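Local coordinates for molybdopterin biosynthesis Mog protein (Mycobacterium tuberculosis, PDB 2G4R) that probably takes part in molybdenum cofactor biosynthesis by binding molybdopterin and activating it by adenylylation, at residues G70-S75 / V111-V116; R122-N127 / H148-I153; V65-G70 / I126-S131. All coordinates share one frame; numbering follows the deposited sequence.

Overall arrangement
Contact 3 has its centre about 2 Å from the centre of the chain, where the parallel strands 65-69 and 123-128 adjoin in the mixed sheet. Contact 1, about 10 Å away centre to centre, shares Gly70 with it. Contact 2 joins strand 123-128 to the last helix and shares Ile126 and Asn127 with contact 3; its centre is about 14 Å from that of contact 3 and about 21 Å from that of contact 1. Along the chain, contact 1 falls between the two strands of contact 3 and closes before contact 2 opens. Contact 1 and the turns after both strands lie at the strands' C-terminal ends, probably the substrate end; helix 146-153 packs at the other.

Contact 1 (G70-S75 / V111-V116)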
loop_
_atom_site.group_PDB
_atom_site.type_symbol
_atom_site.label_atom_id
_atom_site.label_comp_id
_atom_site.label_asym_id
_atom_site.label_seq_id
_atom_site.Cartn_x
_atom_site.Cartn_y
_atom_site.Cartn_z
ATOM N N GLY A 70 10.398 -0.390 -11.081
ATOM C CA GLY A 70 11.133 -0.349 -9.840
ATOM C C GLY A 70 11.577 -1.725 -9.328
ATOM O O GLY A 70 11.124 -2.764 -9.816
ATOM N N GLY A 71 12.465 -1.713 -8.346
ATOM C CA GLY A 71 12.913 -2.953 -7.652
ATOM C C GLY A 71 13.918 -3.804 -8.468
ATOM O O GLY A 71 14.138 -4.966 -8.145
ATOM N N THR A 72 14.504 -3.213 -9.503
ATOM C CA THR A 72 15.400 -3.914 -10.436
ATOM C C THR A 72 16.875 -3.676 -10.204
ATOM O O THR A 72 17.700 -4.332 -10.835
ATOM C CB THR A 72 15.125 -3.596 -11.922
ATOM O OG1 THR A 72 15.442 -2.232 -12.210
ATOM C CG2 THR A 72 13.673 -3.969 -12.302
ATOM N N GLY A 73 17.208 -2.794 -9.274
ATOM C CA GLY A 73 18.579 -2.492 -8.999
ATOM C C GLY A 73 19.238 -3.531 -8.112
ATOM O O GLY A 73 18.758 -4.665 -8.009
ATOM N N ILE A 74 20.289 -3.117 -7.433
ATOM C CA ILE A 74 21.165 -4.031 -6.679
ATOM C C ILE A 74 21.148 -3.752 -5.169
ATOM O O ILE A 74 22.053 -4.149 -4.422
ATOM C CB ILE A 74 22.570 -4.055 -7.278
ATOM C CG1 ILE A 74 23.322 -2.727 -7.031
ATOM C CG2 ILE A 74 22.456 -4.346 -8.765
ATOM C CD1 ILE A 74 24.709 -2.709 -7.575
ATOM N N SER A 75 20.101 -3.078 -4.722
ATOM C CA SER A 75 19.914 -2.841 -3.313
ATOM C C SER A 75 19.474 -4.130 -2.648
ATOM O O SER A 75 19.060 -5.100 -3.324
ATOM C CB SER A 75 18.914 -1.726 -3.053
ATOM O OG SER A 75 17.699 -2.353 -2.682
ATOM N N VAL A 111 23.290 0.580 -16.455
ATOM C CA VAL A 111 23.913 -0.763 -16.434
ATOM C C VAL A 111 23.643 -1.617 -15.171
ATOM O O VAL A 111 23.920 -2.838 -15.161
ATOM C CB VAL A 111 25.497 -0.688 -16.615
ATOM C CG1 VAL A 111 25.883 -0.008 -17.911
ATOM C CG2 VAL A 111 26.156 0.056 -15.434
ATOM N N LEU A 112 23.170 -0.975 -14.104
ATOM C CA LEU A 112 22.919 -1.650 -12.833
ATOM C C LEU A 112 21.499 -2.162 -12.728
ATOM O O LEU A 112 21.158 -2.872 -11.773
ATOM C CB LEU A 112 23.186 -0.690 -11.664
ATOM C CG LEU A 112 24.604 -0.112 -11.634
ATOM C CD1 LEU A 112 24.756 0.723 -10.371
ATOM C CD2 LEU A 112 25.630 -1.247 -11.686
ATOM N N SER A 113 20.630 -1.764 -13.657
ATOM C CA SER A 113 19.273 -2.296 -13.612
ATOM C C SER A 113 19.302 -3.717 -14.098
ATOM O O SER A 113 19.821 -3.987 -15.206
ATOM C CB SER A 113 18.289 -1.488 -14.482
ATOM O OG SER A 113 17.047 -2.241 -14.608
ATOM N N ARG A 114 18.722 -4.611 -13.296
ATOM C CA ARG A 114 18.686 -6.031 -13.571
ATOM C C ARG A 114 17.375 -6.511 -14.179
ATOM O O ARG A 114 17.080 -7.697 -14.173
ATOM C CB ARG A 114 18.954 -6.813 -12.282
ATOM C CG ARG A 114 20.283 -6.417 -11.673
ATOM C CD ARG A 114 20.539 -7.325 -10.505
ATOM N NE ARG A 114 19.555 -7.166 -9.430
ATOM C CZ ARG A 114 18.696 -8.100 -9.035
ATOM N NH1 ARG A 114 18.644 -9.304 -9.630
ATOM N NH2 ARG A 114 17.874 -7.832 -8.052
ATOM N N GLY A 115 16.644 -5.581 -14.774
ATOM C CA GLY A 115 15.351 -5.877 -15.348
ATOM C C GLY A 115 15.457 -6.958 -16.411
ATOM O O GLY A 115 16.463 -7.070 -17.125
ATOM N N VAL A 116 14.430 -7.771 -16.437
ATOM C CA VAL A 116 14.193 -8.705 -17.510
ATOM C C VAL A 116 12.869 -8.346 -18.221
ATOM O O VAL A 116 12.080 -7.500 -17.765
ATOM C CB VAL A 116 14.182 -10.152 -16.984
ATOM C CG1 VAL A 116 15.473 -10.487 -16.324
ATOM C CG2 VAL A 116 12.996 -10.387 -16.001
#
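Arg114 turns its guanidinium edge to Gly73 and grips the carbonyl O side-on with NE and NH2. CG lies anti to the carbonyl carbon, and the turn at chi3 (-64°) brings the guanidinium round so that its plane nearly contains Gly73 O. NE donates at 3.0 Å to Gly73 O from above the carbonyl plane, while NH2 gives a longer bond of 3.3 Å to Gly73 O almost in line with the C=O. NH1 of the same group forms a salt bridge with Glu82, which further fixes its rotation.

The loop 70-75 carries the Gly-Gly-Thr-Gly sequence characteristic of MogA-type molybdopterin-binding domains, and Thr72 ties it to the loop before strand 117-120 through both backbone and side chain. Thr72 O accepts from Arg114 N at 2.7 Å. On the side chain, OG1 sits between the backbone N and the carbonyl carbon (chi1 67°), facing Ser113 OG at 2.9 Å in a hydroxyl-hydroxyl hydrogen bond. Ser113 OG also takes a weak bond from Gly115 N. The other branch of Thr72, CG2, packs on Gly115 CA at 4.0 Å. Farther out, Ile74 CG2 rests 3.6 Å from Leu112 O, and the Ile74 CD1 methyl meets Leu112 CD1 tip to tip at 4.4 Å.

Contact 2 (R122-N127 / H148-I153); sequences RTLIIN and HALEQI
Strand 123-127, which brings Leu124 to the interface, and helix 148-153, which brings Ile153, run closer to antiparallel than to perpendicular, at 143°, with their axes 9.5 Å apart at closest approach. Ile153 has the largest share of the contact, splitting its two branches between two residues. Its CG1 arm lies anti to the carbonyl carbon (chi1 -62°) and extends to put CD1 3.7 Å from Leu124 CB. CG2 sits instead 3.5 Å from Arg122 O and 4.0 Å from Arg122 CB.

Leu124 answers with its own first torsion: CG anti to the backbone N (chi1 169°) carries CD2 toward the preceding helical turn. There the CD2 methyl meets Ala149 CB at 4.2 Å and Leu150 CD2 at 4.5 Å. Just before the strand, Arg122 lays one guanidinium face over Ile153 O, which lies above the centre of the group. Val119 of strand 117-120 and Val65 of strand 65-69 extend this packing to Ile153 and Leu150, respectively.

This is a C-terminal helix packed on a strand of the alpha/beta sheet, with no hydrogen bond between the segments. Apolar fit dominates, though the Ile153 carbonyl O, in the helix's last turn, may be electrostatically favourable for the guanidinium facing it.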
loop_
_atom_site.group_PDB
_atom_site.type_symbol
_atom_site.label_atom_id
_atom_site.label_comp_id
_atom_site.label_asym_id
_atom_site.label_seq_id
_atom_site.Cartn_x
_atom_site.Cartn_y
_atom_site.Cartn_z
ATOM N N ARG A 122 0.605 -16.254 -22.641
ATOM C CA ARG A 122 0.563 -15.363 -23.811
ATOM C C ARG A 122 0.668 -13.880 -23.378
ATOM O O ARG A 122 0.269 -12.984 -24.119
ATOM C CB ARG A 122 -0.712 -15.573 -24.611
ATOM C CG ARG A 122 -0.951 -17.004 -25.155
ATOM C CD ARG A 122 -2.022 -17.008 -26.294
ATOM N NE ARG A 122 -2.250 -15.661 -26.844
ATOM C CZ ARG A 122 -2.795 -15.383 -28.023
ATOM N NH1 ARG A 122 -3.246 -16.344 -28.836
ATOM N NH2 ARG A 122 -2.905 -14.099 -28.380
ATOM N N THR A 123 1.232 -13.651 -22.190
ATOM C CA THR A 123 1.415 -12.324 -21.633
ATOM C C THR A 123 2.887 -11.868 -21.744
ATOM O O THR A 123 3.821 -12.584 -21.382
ATOM C CB THR A 123 1.007 -12.335 -20.123
ATOM O OG1 THR A 123 -0.353 -12.772 -20.000
ATOM C CG2 THR A 123 1.165 -11.000 -19.510
ATOM N N LEU A 124 3.077 -10.672 -22.274
ATOM C CA LEU A 124 4.384 -10.119 -22.384
ATOM C C LEU A 124 4.601 -9.305 -21.112
ATOM O O LEU A 124 3.742 -8.516 -20.726
ATOM C CB LEU A 124 4.496 -9.275 -23.608
ATOM C CG LEU A 124 5.722 -8.374 -23.803
ATOM C CD1 LEU A 124 6.983 -9.189 -24.057
ATOM C CD2 LEU A 124 5.434 -7.464 -24.970
ATOM N N ILE A 125 5.710 -9.542 -20.454
ATOM C CA ILE A 125 6.098 -8.812 -19.223
ATOM C C ILE A 125 7.387 -8.039 -19.470
ATOM O O ILE A 125 8.376 -8.617 -19.912
ATOM C CB ILE A 125 6.339 -9.741 -17.998
ATOM C CG1 ILE A 125 5.209 -10.754 -17.903
ATOM C CG2 ILE A 125 6.628 -8.903 -16.703
ATOM C CD1 ILE A 125 5.163 -11.485 -16.691
ATOM N N ILE A 126 7.353 -6.775 -19.085
ATOM C CA ILE A 126 8.445 -5.782 -19.245
ATOM C C ILE A 126 8.857 -5.174 -17.897
ATOM O O ILE A 126 8.058 -4.528 -17.243
ATOM C CB ILE A 126 7.975 -4.647 -20.158
ATOM C CG1 ILE A 126 7.317 -5.189 -21.467
ATOM C CG2 ILE A 126 9.125 -3.669 -20.451
ATOM C CD1 ILE A 126 8.269 -6.002 -22.370
ATOM N N ASN A 127 10.099 -5.396 -17.451
ATOM C CA ASN A 127 10.596 -4.689 -16.267
ATOM C C ASN A 127 11.245 -3.368 -16.720
ATOM O O ASN A 127 12.091 -3.362 -17.620
ATOM C CB ASN A 127 11.654 -5.470 -15.473
ATOM C CG ASN A 127 11.151 -6.773 -14.807
ATOM O OD1 ASN A 127 9.956 -6.961 -14.477
ATOM N ND2 ASN A 127 12.117 -7.616 -14.481
ATOM N N HIS A 148 4.593 -5.689 -33.230
ATOM C CA HIS A 148 5.203 -6.892 -33.719
ATOM C C HIS A 148 5.246 -7.977 -32.632
ATOM O O HIS A 148 4.844 -9.114 -32.901
ATOM C CB HIS A 148 6.609 -6.575 -34.234
ATOM C CG HIS A 148 7.302 -7.745 -34.832
ATOM N ND1 HIS A 148 6.975 -8.252 -36.069
ATOM C CD2 HIS A 148 8.296 -8.525 -34.354
ATOM C CE1 HIS A 148 7.747 -9.294 -36.331
ATOM N NE2 HIS A 148 8.559 -9.480 -35.306
ATOM N N ALA A 149 5.715 -7.628 -31.411
ATOM C CA ALA A 149 5.806 -8.582 -30.307
ATOM C C ALA A 149 4.449 -9.215 -29.984
ATOM O O ALA A 149 4.355 -10.431 -29.852
ATOM C CB ALA A 149 6.402 -7.925 -29.033
ATOM N N LEU A 150 3.400 -8.390 -29.917
ATOM C CA LEU A 150 2.059 -8.905 -29.641
ATOM C C LEU A 150 1.522 -9.776 -30.761
ATOM O O LEU A 150 0.903 -10.780 -30.486
ATOM C CB LEU A 150 1.074 -7.772 -29.344
ATOM C CG LEU A 150 1.430 -7.073 -28.055
ATOM C CD1 LEU A 150 0.455 -5.941 -27.797
ATOM C CD2 LEU A 150 1.437 -8.058 -26.920
ATOM N N GLU A 151 1.814 -9.400 -32.002
ATOM C CA GLU A 151 1.462 -10.184 -33.173
ATOM C C GLU A 151 2.108 -11.553 -33.108
ATOM O O GLU A 151 1.423 -12.546 -33.275
ATOM C CB GLU A 151 1.905 -9.508 -34.466
ATOM C CG GLU A 151 1.111 -9.984 -35.684
ATOM C CD GLU A 151 1.490 -9.270 -36.964
ATOM O OE1 GLU A 151 0.657 -8.481 -37.463
ATOM O OE2 GLU A 151 2.610 -9.531 -37.489
ATOM N N GLN A 152 3.413 -11.596 -32.818
ATOM C CA GLN A 152 4.153 -12.861 -32.751
ATOM C C GLN A 152 3.664 -13.798 -31.656
ATOM O O GLN A 152 3.462 -14.993 -31.896
ATOM C CB GLN A 152 5.632 -12.585 -32.613
ATOM C CG GLN A 152 6.221 -11.954 -33.850
ATOM C CD GLN A 152 6.387 -12.974 -34.963
ATOM O OE1 GLN A 152 7.179 -13.913 -34.839
ATOM N NE2 GLN A 152 5.632 -12.805 -36.052
ATOM N N ILE A 153 3.457 -13.258 -30.468
ATOM C CA ILE A 153 2.926 -14.017 -29.344
ATOM C C ILE A 153 1.564 -14.649 -29.685
ATOM O O ILE A 153 1.265 -15.781 -29.256
ATOM C CB ILE A 153 2.812 -13.167 -28.024
ATOM C CG1 ILE A 153 4.201 -12.674 -27.579
ATOM C CG2 ILE A 153 2.263 -14.008 -26.864
ATOM C CD1 ILE A 153 4.192 -11.806 -26.302
#

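Contact 3 (V65-G70 / I126-S131); sequences VIITSG and INLPGS
Ser69 turns OG anti to its backbone N (chi1 175°), which carries the hydroxyl along the strand direction and across to Pro129 O, to which it donates at 2.9 Å. Thr68, on the opposite face, places OG1 between its backbone N and carbonyl carbon (chi1 77°), alongside the Asn127 side chain; the two point the same way. A water lies 2.7 Å from Thr68 OG1, placed to donate to it.

The two strands are parallel neighbours, their short axes inclined by 21°. Ile67 pairs with Ile126, Thr68 with Asn127 and Ser69 with Leu128. Thr68 bonds through both backbone groups: its N donates to Ile126 O at 2.9 Å, and Thr68 O accepts from Leu128 N at 2.7 Å. Ile66 O receives Ile126 N one step earlier. On the face of Ile67 and Leu128, the Ile67 CG2 and Leu128 CD1 methyls touch at 3.7 Å, against Leu139 of helix 132-143.

Beyond the strands, Gly70 N continues the pattern to Leu128 O at 3.1 Å. Gly70 CA and Gly130 CA then come within 3.5 Å, which leaves no room for a side chain on Gly130. These turns belong to the Ser-Gly-Gly and Pro-Gly-Ser sequences, which probably border the molybdopterin pocket, as in relatives; Ser131, at the N-cap of helix 132-143, makes a weak bond from OG to Gly134 N.

Leu128 O accepts from Gly70 N, and Ser69 CA makes a CH...O contact with it. The water lies within bonding distance of Leu128 O, Gly70 O and Thr68 OG1 and, having two protons, can serve two of them at any moment. This polar network at the ends of the strands ties both glycine-containing turns together by direct and water-mediated bonds.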
loop_
_atom_site.group_PDB
_atom_site.type_symbol
_atom_site.label_atom_id
_atom_site.label_comp_id
_atom_site.label_asym_id
_atom_site.label_seq_id
_atom_site.Cartn_x
_atom_site.Cartn_y
_atom_site.Cartn_z
ATOM N N VAL A 65 -0.205 -7.566 -21.809
ATOM C CA VAL A 65 1.044 -6.938 -21.420
ATOM C C VAL A 65 1.084 -6.517 -19.967
ATOM O O VAL A 65 0.128 -5.909 -19.421
ATOM C CB VAL A 65 1.399 -5.656 -22.284
ATOM C CG1 VAL A 65 2.820 -5.227 -21.997
ATOM C CG2 VAL A 65 1.220 -5.881 -23.775
ATOM N N ILE A 66 2.176 -6.819 -19.317
ATOM C CA ILE A 66 2.416 -6.274 -17.974
ATOM C C ILE A 66 3.682 -5.433 -17.971
ATOM O O ILE A 66 4.769 -5.909 -18.360
ATOM C CB ILE A 66 2.527 -7.379 -16.865
ATOM C CG1 ILE A 66 1.326 -8.305 -16.853
ATOM C CG2 ILE A 66 2.802 -6.748 -15.504
ATOM C CD1 ILE A 66 1.624 -9.651 -16.236
ATOM N N ILE A 67 3.534 -4.201 -17.491
ATOM C CA ILE A 67 4.632 -3.272 -17.364
ATOM C C ILE A 67 4.911 -3.041 -15.894
ATOM O O ILE A 67 4.038 -2.628 -15.142
ATOM C CB ILE A 67 4.405 -1.994 -18.177
ATOM C CG1 ILE A 67 4.318 -2.363 -19.676
ATOM C CG2 ILE A 67 5.610 -1.045 -17.993
ATOM C CD1 ILE A 67 3.987 -1.198 -20.636
ATOM N N THR A 68 6.131 -3.368 -15.479
ATOM C CA THR A 68 6.565 -3.116 -14.110
ATOM C C THR A 68 7.579 -1.979 -14.046
ATOM O O THR A 68 8.397 -1.765 -14.983
ATOM C CB THR A 68 7.193 -4.372 -13.378
ATOM O OG1 THR A 68 8.526 -4.592 -13.831
ATOM C CG2 THR A 68 6.344 -5.625 -13.527
ATOM N N SER A 69 7.556 -1.276 -12.916
ATOM C CA SER A 69 8.514 -0.260 -12.610
ATOM C C SER A 69 9.054 -0.361 -11.166
ATOM O O SER A 69 8.270 -0.440 -10.197
ATOM C CB SER A 69 7.934 1.137 -12.881
ATOM O OG SER A 69 8.843 2.176 -12.476
ATOM N N GLY A 70 10.398 -0.390 -11.081
ATOM C CA GLY A 70 11.133 -0.349 -9.840
ATOM C C GLY A 70 11.577 -1.725 -9.328
ATOM O O GLY A 70 11.124 -2.764 -9.816
ATOM N N ILE A 126 7.353 -6.775 -19.085
ATOM C CA ILE A 126 8.445 -5.782 -19.245
ATOM C C ILE A 126 8.857 -5.174 -17.897
ATOM O O ILE A 126 8.058 -4.528 -17.243
ATOM C CB ILE A 126 7.975 -4.647 -20.158
ATOM C CG1 ILE A 126 7.317 -5.189 -21.467
ATOM C CG2 ILE A 126 9.125 -3.669 -20.451
ATOM C CD1 ILE A 126 8.269 -6.002 -22.370
ATOM N N ASN A 127 10.099 -5.396 -17.451
ATOM C CA ASN A 127 10.596 -4.689 -16.267
ATOM C C ASN A 127 11.245 -3.368 -16.720
ATOM O O ASN A 127 12.091 -3.362 -17.620
ATOM C CB ASN A 127 11.654 -5.470 -15.473
ATOM C CG ASN A 127 11.151 -6.773 -14.807
ATOM O OD1 ASN A 127 9.956 -6.961 -14.477
ATOM N ND2 ASN A 127 12.117 -7.616 -14.481
ATOM N N LEU A 128 10.811 -2.272 -16.123
ATOM C CA LEU A 128 11.422 -0.954 -16.293
ATOM C C LEU A 128 12.015 -0.460 -14.976
ATOM O O LEU A 128 11.579 -0.858 -13.898
ATOM C CB LEU A 128 10.408 0.063 -16.731
ATOM C CG LEU A 128 9.698 -0.147 -18.055
ATOM C CD1 LEU A 128 8.698 0.913 -18.305
ATOM C CD2 LEU A 128 10.693 -0.207 -19.157
ATOM N N PRO A 129 13.001 0.469 -15.064
ATOM C CA PRO A 129 13.586 0.998 -13.857
ATOM C C PRO A 129 12.595 1.849 -13.073
ATOM O O PRO A 129 11.511 2.141 -13.562
ATOM C CB PRO A 129 14.767 1.840 -14.383
ATOM C CG PRO A 129 14.320 2.308 -15.690
ATOM C CD PRO A 129 13.603 1.067 -16.259
ATOM N N GLY A 130 12.937 2.111 -11.818
ATOM C CA GLY A 130 12.102 2.888 -10.903
ATOM C C GLY A 130 12.494 4.357 -10.939
ATOM O O GLY A 130 12.731 4.948 -9.904
ATOM N N SER A 131 12.558 4.939 -12.119
ATOM C CA SER A 131 12.734 6.401 -12.270
ATOM C C SER A 131 11.978 6.899 -13.518
ATOM O O SER A 131 11.922 6.176 -14.543
ATOM C CB SER A 131 14.203 6.793 -12.316
ATOM O OG SER A 131 14.823 6.470 -13.539
HETATM O O HOH W 1 10.429 -3.133 -12.650
#